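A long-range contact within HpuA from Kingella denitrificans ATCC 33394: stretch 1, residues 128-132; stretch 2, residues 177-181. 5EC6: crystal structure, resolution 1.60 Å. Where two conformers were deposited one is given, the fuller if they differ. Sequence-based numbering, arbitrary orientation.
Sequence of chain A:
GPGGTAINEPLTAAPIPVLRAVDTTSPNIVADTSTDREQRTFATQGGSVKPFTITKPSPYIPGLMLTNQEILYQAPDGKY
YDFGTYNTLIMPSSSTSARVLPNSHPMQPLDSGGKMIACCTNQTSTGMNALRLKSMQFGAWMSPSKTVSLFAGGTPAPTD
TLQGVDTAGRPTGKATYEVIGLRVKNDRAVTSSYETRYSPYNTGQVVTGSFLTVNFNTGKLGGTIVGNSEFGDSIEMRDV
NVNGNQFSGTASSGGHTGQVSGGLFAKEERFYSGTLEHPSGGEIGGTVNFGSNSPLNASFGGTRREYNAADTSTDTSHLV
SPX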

# COMPACT_ATOMS: atom_id res chain seq x y z
N MET A 128 -5.93 -14.02 0.01
CA MET A 128 -6.24 -12.59 -0.05
C MET A 128 -5.05 -11.83 -0.56
O MET A 128 -4.24 -11.27 0.19
CB MET A 128 -6.69 -12.05 1.28
CG MET A 128 -8.01 -12.69 1.72
SD MET A 128 -9.12 -11.58 2.59
CE MET A 128 -7.95 -10.69 3.55
N ASN A 129 -4.98 -11.85 -1.86
CA ASN A 129 -3.84 -11.44 -2.55
C ASN A 129 -3.54 -9.95 -2.41
O ASN A 129 -2.38 -9.61 -2.51
CB ASN A 129 -3.98 -11.80 -4.00
CG ASN A 129 -3.87 -13.30 -4.26
OD1 ASN A 129 -3.37 -14.07 -3.42
ND2 ASN A 129 -4.34 -13.70 -5.42
N ALA A 130 -4.54 -9.09 -2.19
CA ALA A 130 -4.26 -7.62 -2.09
C ALA A 130 -3.35 -7.29 -0.93
O ALA A 130 -2.69 -6.28 -0.93
CB ALA A 130 -5.54 -6.83 -1.98
N LEU A 131 -3.36 -8.15 0.10
CA LEU A 131 -2.68 -7.87 1.34
C LEU A 131 -1.23 -8.30 1.30
O LEU A 131 -0.47 -7.91 2.17
CB LEU A 131 -3.33 -8.67 2.49
CG LEU A 131 -4.80 -8.48 2.85
CD1 LEU A 131 -5.17 -9.61 3.80
CD2 LEU A 131 -5.01 -7.11 3.49
N ARG A 132 -0.87 -9.12 0.32
CA ARG A 132 0.42 -9.74 0.25
C ARG A 132 1.46 -8.81 -0.36
O ARG A 132 2.13 -9.13 -1.35
CB ARG A 132 0.36 -10.98 -0.63
CG ARG A 132 -0.64 -12.06 -0.26
CD ARG A 132 -0.53 -13.22 -1.29
NE ARG A 132 -1.22 -14.44 -0.86
CZ ARG A 132 -0.78 -15.26 0.10
NH1 ARG A 132 0.36 -15.01 0.74
NH2 ARG A 132 -1.49 -16.34 0.43
N TYR A 177 -4.99 -4.58 -10.95
CA TYR A 177 -4.53 -4.66 -9.57
C TYR A 177 -5.73 -4.94 -8.66
O TYR A 177 -6.83 -4.44 -8.89
CB TYR A 177 -3.83 -3.37 -9.15
CG TYR A 177 -2.58 -3.04 -9.94
CD1 TYR A 177 -2.67 -2.43 -11.20
CD2 TYR A 177 -1.32 -3.34 -9.44
CE1 TYR A 177 -1.55 -2.19 -11.96
CE2 TYR A 177 -0.19 -3.08 -10.16
CZ TYR A 177 -0.28 -2.52 -11.43
OH TYR A 177 0.85 -2.24 -12.18
N GLU A 178 -5.48 -5.72 -7.62
CA GLU A 178 -6.47 -6.12 -6.63
C GLU A 178 -6.05 -5.34 -5.39
O GLU A 178 -4.95 -5.57 -4.90
CB GLU A 178 -6.38 -7.63 -6.42
CG GLU A 178 -7.43 -8.22 -5.47
CD GLU A 178 -7.58 -9.73 -5.66
OE1 GLU A 178 -7.39 -10.26 -6.80
OE2 GLU A 178 -7.87 -10.43 -4.63
N VAL A 179 -6.92 -4.46 -4.90
CA VAL A 179 -6.50 -3.44 -3.93
C VAL A 179 -7.45 -3.41 -2.71
O VAL A 179 -8.61 -3.85 -2.78
CB VAL A 179 -6.38 -2.00 -4.53
CG1 VAL A 179 -5.50 -2.01 -5.77
CG2 VAL A 179 -7.70 -1.37 -4.85
N ILE A 180 -6.96 -2.76 -1.68
CA ILE A 180 -7.77 -2.43 -0.51
C ILE A 180 -7.63 -0.95 -0.22
O ILE A 180 -6.54 -0.39 -0.30
CB ILE A 180 -7.30 -3.24 0.71
CG1 ILE A 180 -7.48 -4.75 0.49
CG2 ILE A 180 -8.04 -2.79 1.98
CD1 ILE A 180 -6.57 -5.55 1.37
N GLY A 181 -8.77 -0.33 0.09
CA GLY A 181 -8.84 1.06 0.57
C GLY A 181 -9.04 1.13 2.06
O GLY A 181 -9.67 0.22 2.65
O HOH W 1 -5.15 -11.74 -7.03
O HOH W 2 -7.23 -12.89 -4.19

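A short 3-10 segment, residues 129-131, rests against one strand, residues 177-181, and no direct hydrogen bond joins the two. The contact is small, burying 243 Å² with both sides summed, and three residues account for most of it: Ala130 from the 3-10 turn, and Glu178 and Ile180 from the strand.

Ala130 is the centre. Its CA is 5.1 Å from the CA of Val179, the closest pair of alpha carbons between the stretches, and its CA-to-CB bond points toward the strand. The methyl group therefore meets the strand backbone itself: Ala130 CB is 3.2 Å from Glu178 O and 4.0 Å from Val179 C. The alpha carbon takes part as well, with a CA-H...O contact in which Ala130 CA is 3.5 Å from Glu178 O. A side chain of a single carbon suits this place, because it fills the narrow space between turn and strand while letting the two backbones come so near.

Alternation along the strand sets the partners. Glu178 and Ile180 both point toward the turn, whereas Val179, between them, points away and contributes almost nothing. Ala130 thus touches both of its neighbours, with Ala130 CB 4.2 Å from Glu178 CG and 3.7 Å from Ile180 CD1.

On the Ile180 side the contact is apolar. Ile180, with chi1 m and chi2 t, carries its CD1 to Leu131 as well as to Ala130. The CA-to-CB bond of Leu131 runs sideways, but the end of its side chain comes nearer, and Leu131 CD2 lies 3.1 Å from Ile180 CD1, a very tight approach for two methyl groups. Ile180 was deposited in two conformers, and this distance belongs to the one given here.

Glu178 serves the polar side. Its aliphatic carbons pass beside Ala130, and its extended chain, with chi1 and chi2 both t, brings the carboxylate near Asn129, although Asn129 CB and Glu178 OE2 remain 4.2 Å apart. Water links the two residues instead. Water 1 accepts from Asn129 ND2 at 2.7 Å and donates to Glu178 OE1 at 2.7 Å; water 2 donates to Glu178 OE2 at 2.6 Å and accepts a weak hydrogen bond from the backbone Asn129 N at 3.4 Å. An amide that donates and a carboxylate that accepts are well matched to such bridges.

The turn is held by its own backbone hydrogen bonds, Leu131 N to Met128 O and Arg132 N to Asn129 O, both 3.2 Å.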